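Local coordinates for protein ACDH-11, isoform b (Caenorhabditis elegans, PDB 4Y9J), which belongs to the acyl-CoA dehydrogenase family of flavoproteins and binds flavin-adenine dinucleotide in a four-chain assembly, at residues L41-E46 with D120-R125; A51-K56 with V129-L134. All blocks are in the same frame, centred on the assembly; numbering follows the deposited sequence.

Interaction 1 (L41-E46 with D120-R125); sequences LLPESE and DPFVRR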
loop_
_atom_site.group_PDB
_atom_site.type_symbol
_atom_site.label_atom_id
_atom_site.label_comp_id
_atom_site.label_asym_id
_atom_site.label_seq_id
_atom_site.Cartn_x
_atom_site.Cartn_y
_atom_site.Cartn_z
ATOM N N LEU B 41 -41.049 -14.620 24.984
ATOM C CA LEU B 41 -40.841 -13.394 25.781
ATOM C C LEU B 41 -41.803 -12.277 25.476
ATOM O O LEU B 41 -42.084 -11.483 26.336
ATOM C CB LEU B 41 -39.406 -12.881 25.602
ATOM C CG LEU B 41 -38.315 -13.820 26.078
ATOM C CD1 LEU B 41 -36.916 -13.301 25.763
ATOM C CD2 LEU B 41 -38.452 -14.065 27.564
ATOM N N LEU B 42 -42.296 -12.209 24.248
ATOM C CA LEU B 42 -43.140 -11.127 23.811
ATOM C C LEU B 42 -44.612 -11.523 23.767
ATOM O O LEU B 42 -44.950 -12.640 23.392
ATOM C CB LEU B 42 -42.779 -10.689 22.416
ATOM C CG LEU B 42 -41.351 -10.176 22.207
ATOM C CD1 LEU B 42 -41.125 -9.955 20.711
ATOM C CD2 LEU B 42 -41.085 -8.873 22.958
ATOM N N PRO B 43 -45.484 -10.582 24.092
ATOM C CA PRO B 43 -46.933 -10.733 23.905
ATOM C C PRO B 43 -47.240 -11.014 22.431
ATOM O O PRO B 43 -46.527 -10.468 21.576
ATOM C CB PRO B 43 -47.494 -9.371 24.292
ATOM C CG PRO B 43 -46.403 -8.597 24.911
ATOM C CD PRO B 43 -45.097 -9.249 24.589
ATOM N N GLU B 44 -48.316 -11.768 22.134
ATOM C CA GLU B 44 -48.512 -12.449 20.794
ATOM C C GLU B 44 -48.600 -11.450 19.678
ATOM O O GLU B 44 -48.097 -11.702 18.560
ATOM C CB GLU B 44 -49.807 -13.325 20.708
ATOM C CG GLU B 44 -50.150 -13.852 19.286
ATOM C CD GLU B 44 -51.511 -14.528 19.162
ATOM O OE1 GLU B 44 -52.556 -13.862 19.315
ATOM O OE2 GLU B 44 -51.527 -15.750 18.882
ATOM N N SER B 45 -49.218 -10.340 20.039
ATOM C CA SER B 45 -49.404 -9.193 19.221
ATOM C C SER B 45 -48.071 -8.543 18.830
ATOM O O SER B 45 -47.815 -8.225 17.635
ATOM C CB SER B 45 -50.273 -8.206 20.035
ATOM O OG SER B 45 -49.693 -8.002 21.328
ATOM N N GLU B 46 -47.219 -8.323 19.832
ATOM C CA GLU B 46 -45.987 -7.600 19.593
ATOM C C GLU B 46 -45.100 -8.536 18.844
ATOM O O GLU B 46 -44.325 -8.117 18.019
ATOM C CB GLU B 46 -45.313 -7.199 20.875
ATOM C CG GLU B 46 -46.095 -6.270 21.751
ATOM C CD GLU B 46 -46.193 -4.841 21.248
ATOM O OE1 GLU B 46 -46.590 -3.984 22.089
ATOM O OE2 GLU B 46 -45.966 -4.563 20.046
ATOM N N ASP B 120 -43.991 -0.299 24.617
ATOM C CA ASP B 120 -43.616 -0.780 25.931
ATOM C C ASP B 120 -42.073 -1.026 26.088
ATOM O O ASP B 120 -41.512 -1.860 25.394
ATOM C CB ASP B 120 -44.310 -2.117 26.054
ATOM C CG ASP B 120 -44.354 -2.633 27.455
ATOM O OD1 ASP B 120 -43.378 -2.483 28.167
ATOM O OD2 ASP B 120 -45.429 -3.162 27.864
ATOM N N PRO B 121 -41.423 -0.412 27.089
ATOM C CA PRO B 121 -39.957 -0.570 27.152
ATOM C C PRO B 121 -39.418 -1.995 27.172
ATOM O O PRO B 121 -38.327 -2.274 26.603
ATOM C CB PRO B 121 -39.591 0.170 28.429
ATOM C CG PRO B 121 -40.634 1.208 28.569
ATOM C CD PRO B 121 -41.912 0.610 28.032
ATOM N N PHE B 122 -40.157 -2.922 27.781
ATOM C CA PHE B 122 -39.655 -4.308 27.844
ATOM C C PHE B 122 -39.642 -4.886 26.421
ATOM O O PHE B 122 -38.728 -5.601 26.044
ATOM C CB PHE B 122 -40.455 -5.124 28.910
ATOM C CG PHE B 122 -40.989 -6.442 28.438
ATOM C CD1 PHE B 122 -42.167 -6.497 27.736
ATOM C CD2 PHE B 122 -40.364 -7.597 28.755
ATOM C CE1 PHE B 122 -42.691 -7.702 27.320
ATOM C CE2 PHE B 122 -40.879 -8.806 28.355
ATOM C CZ PHE B 122 -42.011 -8.852 27.598
ATOM N N VAL B 123 -40.652 -4.523 25.624
ATOM C CA VAL B 123 -40.759 -5.027 24.265
ATOM C C VAL B 123 -39.633 -4.447 23.423
ATOM O O VAL B 123 -38.980 -5.126 22.670
ATOM C CB VAL B 123 -42.133 -4.664 23.650
ATOM C CG1 VAL B 123 -42.149 -4.777 22.124
ATOM C CG2 VAL B 123 -43.220 -5.537 24.281
ATOM N N ARG B 124 -39.484 -3.147 23.499
ATOM C CA ARG B 124 -38.609 -2.513 22.590
ATOM C C ARG B 124 -37.147 -2.854 22.822
ATOM O O ARG B 124 -36.398 -2.880 21.867
ATOM C CB ARG B 124 -38.926 -1.048 22.544
ATOM C CG ARG B 124 -38.395 -0.233 23.674
ATOM C CD ARG B 124 -39.182 1.080 23.732
ATOM N NE ARG B 124 -38.510 1.889 24.736
ATOM C CZ ARG B 124 -39.074 2.802 25.506
ATOM N NH1 ARG B 124 -40.350 3.083 25.383
ATOM N NH2 ARG B 124 -38.350 3.398 26.435
ATOM N N ARG B 125 -36.733 -3.220 24.039
ATOM C CA ARG B 125 -35.354 -3.583 24.234
ATOM C C ARG B 125 -35.126 -4.985 23.694
ATOM O O ARG B 125 -34.065 -5.270 23.156
ATOM C CB ARG B 125 -34.890 -3.455 25.697
ATOM C CG ARG B 125 -34.686 -2.022 26.193
ATOM C CD ARG B 125 -33.546 -1.302 25.453
ATOM N NE ARG B 125 -33.070 -0.125 26.159
ATOM C CZ ARG B 125 -32.107 0.689 25.745
ATOM N NH1 ARG B 125 -31.518 0.521 24.549
ATOM N NH2 ARG B 125 -31.757 1.697 26.527
#
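Val-123 lies at the centre of the apolar contact, its two methyls facing Leu-42, Pro-43 and Glu-46. CG2, anti to the carbonyl carbon, lies 3.9 Å from Glu-46 CG and 4.2 Å from Pro-43 CD, while CG1 sits by Glu-46 CB and CD. Leu-42 crosses Val-123 at about a right angle, its CD2 4.1 Å from Val-123 CA. Glu-46 meets the valine along CB, CG and the carboxylate carbon, which a bend at chi2 (-73°) places beside CG1; its OE2 carries a salt bridge to Arg-49.

Phe-122 adds an aromatic edge. Its ring and the ring of Pro-43 reach toward each other tip to tip, with Pro-43 CD 4.0 Å from Phe-122 CE1. The carbonyl oxygen of Leu-41 also lies near the ring plane, at the same edge.

No hydrogen bond joins the segments. Within 120-125, Asp-120 accepts from Phe-122 N at OD1 (3.3 Å), on the anti side and somewhat out of the carboxylate plane. Asp-120 thus N-caps helix 121-135, whose first turn, through Phe-122 and Val-123, packs against the link between helices 34-41 and 44-74 in the helical N-terminal domain of the acyl-CoA dehydrogenase fold.

Interaction 2 (A51-K56 with V129-L134); sequences AADLSK and VAKLFL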
loop_
_atom_site.group_PDB
_atom_site.type_symbol
_atom_site.label_atom_id
_atom_site.label_comp_id
_atom_site.label_asym_id
_atom_site.label_seq_id
_atom_site.Cartn_x
_atom_site.Cartn_y
_atom_site.Cartn_z
ATOM N N ALA B 51 -41.283 -9.795 14.707
ATOM C CA ALA B 51 -40.717 -10.808 13.842
ATOM C C ALA B 51 -40.779 -10.385 12.396
ATOM O O ALA B 51 -39.868 -10.706 11.646
ATOM C CB ALA B 51 -41.428 -12.146 13.990
ATOM N N ALA B 52 -41.832 -9.696 11.976
ATOM C CA ALA B 52 -41.843 -9.244 10.572
ATOM C C ALA B 52 -40.730 -8.228 10.328
ATOM O O ALA B 52 -40.036 -8.328 9.327
ATOM C CB ALA B 52 -43.173 -8.698 10.147
ATOM N N ASP B 53 -40.491 -7.321 11.266
ATOM C CA ASP B 53 -39.387 -6.384 11.086
ATOM C C ASP B 53 -38.022 -7.086 10.967
ATOM O O ASP B 53 -37.204 -6.790 10.097
ATOM C CB ASP B 53 -39.328 -5.370 12.202
ATOM C CG ASP B 53 -38.245 -4.331 11.973
ATOM O OD1 ASP B 53 -38.296 -3.544 10.982
ATOM O OD2 ASP B 53 -37.380 -4.269 12.797
ATOM N N LEU B 54 -37.781 -8.045 11.843
ATOM C CA LEU B 54 -36.532 -8.719 11.907
ATOM C C LEU B 54 -36.305 -9.619 10.713
ATOM O O LEU B 54 -35.184 -9.669 10.176
ATOM C CB LEU B 54 -36.404 -9.505 13.207
ATOM C CG LEU B 54 -36.369 -8.635 14.463
ATOM C CD1 LEU B 54 -36.413 -9.606 15.635
ATOM C CD2 LEU B 54 -35.099 -7.782 14.548
ATOM N N SER B 55 -37.351 -10.302 10.279
ATOM C CA SER B 55 -37.255 -11.142 9.126
ATOM C C SER B 55 -36.913 -10.334 7.848
ATOM O O SER B 55 -36.043 -10.756 7.057
ATOM C CB SER B 55 -38.537 -11.933 8.927
ATOM O OG SER B 55 -38.296 -12.896 7.920
ATOM N N LYS B 56 -37.553 -9.178 7.686
ATOM C CA LYS B 56 -37.291 -8.266 6.577
ATOM C C LYS B 56 -35.869 -7.761 6.679
ATOM O O LYS B 56 -35.121 -7.816 5.686
ATOM C CB LYS B 56 -38.323 -7.130 6.536
ATOM C CG LYS B 56 -38.027 -6.033 5.493
ATOM C CD LYS B 56 -39.202 -5.069 5.346
ATOM C CE LYS B 56 -38.791 -3.872 4.508
ATOM N NZ LYS B 56 -39.542 -2.667 4.931
ATOM N N VAL B 129 -32.436 -5.444 20.900
ATOM C CA VAL B 129 -31.362 -6.399 21.061
ATOM C C VAL B 129 -31.307 -7.486 19.965
ATOM O O VAL B 129 -30.248 -7.795 19.458
ATOM C CB VAL B 129 -31.321 -6.980 22.518
ATOM C CG1 VAL B 129 -30.378 -8.143 22.616
ATOM C CG2 VAL B 129 -30.836 -5.903 23.468
ATOM N N ALA B 130 -32.459 -8.005 19.557
ATOM C CA ALA B 130 -32.528 -8.988 18.447
ATOM C C ALA B 130 -32.033 -8.372 17.116
ATOM O O ALA B 130 -31.305 -8.994 16.334
ATOM C CB ALA B 130 -34.002 -9.460 18.293
ATOM N N LYS B 131 -32.394 -7.110 16.898
ATOM C CA LYS B 131 -32.010 -6.439 15.671
ATOM C C LYS B 131 -30.498 -6.195 15.644
ATOM O O LYS B 131 -29.856 -6.425 14.625
ATOM C CB LYS B 131 -32.806 -5.149 15.445
ATOM C CG LYS B 131 -32.872 -4.759 13.990
ATOM C CD LYS B 131 -33.847 -3.609 13.749
ATOM C CE LYS B 131 -34.144 -3.552 12.260
ATOM N NZ LYS B 131 -35.234 -2.604 11.915
ATOM N N LEU B 132 -29.943 -5.758 16.763
ATOM C CA LEU B 132 -28.520 -5.608 16.939
ATOM C C LEU B 132 -27.777 -6.917 16.758
ATOM O O LEU B 132 -26.639 -6.939 16.194
ATOM C CB LEU B 132 -28.191 -5.030 18.322
ATOM C CG LEU B 132 -28.603 -3.584 18.529
ATOM C CD1 LEU B 132 -28.662 -3.289 20.026
ATOM C CD2 LEU B 132 -27.581 -2.674 17.866
ATOM N N PHE B 133 -28.383 -7.986 17.245
ATOM C CA PHE B 133 -27.813 -9.306 17.083
ATOM C C PHE B 133 -27.731 -9.758 15.596
ATOM O O PHE B 133 -26.758 -10.409 15.186
ATOM C CB PHE B 133 -28.548 -10.299 17.956
ATOM C CG PHE B 133 -28.149 -11.763 17.753
ATOM C CD1 PHE B 133 -26.946 -12.293 18.250
ATOM C CD2 PHE B 133 -28.995 -12.607 17.012
ATOM C CE1 PHE B 133 -26.657 -13.649 18.063
ATOM C CE2 PHE B 133 -28.712 -13.948 16.849
ATOM C CZ PHE B 133 -27.566 -14.477 17.375
ATOM N N LEU B 134 -28.750 -9.447 14.801
ATOM C CA LEU B 134 -28.701 -9.699 13.370
ATOM C C LEU B 134 -27.663 -8.787 12.669
ATOM O O LEU B 134 -26.911 -9.243 11.787
ATOM C CB LEU B 134 -30.059 -9.517 12.745
ATOM C CG LEU B 134 -31.169 -10.384 13.327
ATOM C CD1 LEU B 134 -32.443 -10.015 12.575
ATOM C CD2 LEU B 134 -30.845 -11.858 13.180
#
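Lys-131 and Asp-53 form a salt bridge across two nearly parallel helices, their side chains crossing at about a right angle. Lys-131 NZ donates to Asp-53 OD2 at 2.9 Å, on the syn lone pair, and more weakly to OD1 of the same carboxylate. The lysine chain is extended beyond CG, which carries its ammonium across to the aspartate.

Beside this polar pair, Leu-54 reaches across between the helices with its two methyls. CD1 rests on Ala-130 CB at 3.6 Å, whereas CD2 lies 3.6 Å from Lys-131 CB and equally close to that residue's CA, so the lysine offers its aliphatic root to the leucine and its charge to the aspartate. One turn further on, Leu-134 CD1 closes against Leu-54 CD2 (4.0 Å) and against the Leu-54 carbonyl oxygen.

Beyond the two segments, Glu-108 is the stronger polar partner of Lys-131 NZ, which it meets in a second salt bridge, and Phe-57 makes a cation-pi contact with the same lysine; both probably help hold the ammonium, while His-127, hydrogen-bonded to Asp-53 OD2, helps fix the carboxylate. Leu-38 and Leu-34 of helix 34-41 touch Leu-54 and Leu-134, respectively. With axes 10.3 Å apart and inclined by 11°, the segments pack nearly parallel within the mainly helical N-terminal domain of the acyl-CoA dehydrogenase fold.

How the interactions relate
Both interactions join helix 44-74 to helix 121-135, and their centres lie about 13 Å apart. Interaction 1 sits where the two helices start, interaction 2 between two and three turns further along each. The order in the chain is 41-46, 51-56, 120-125, 129-134, so the contacts alternate and both helices run the same way from one contact to the next. The interface passes from a partly buried end to a buried interior, the contact centres lying about 22 Å and then about 17 Å from the centre of the chain. Helix 352-383 touches residues of 121-135 at both levels, linking this pair to the C-terminal helical domain. All four segments lie in the AidB-type N-terminal domain, two of whose sequence-distant helices are thus tied together.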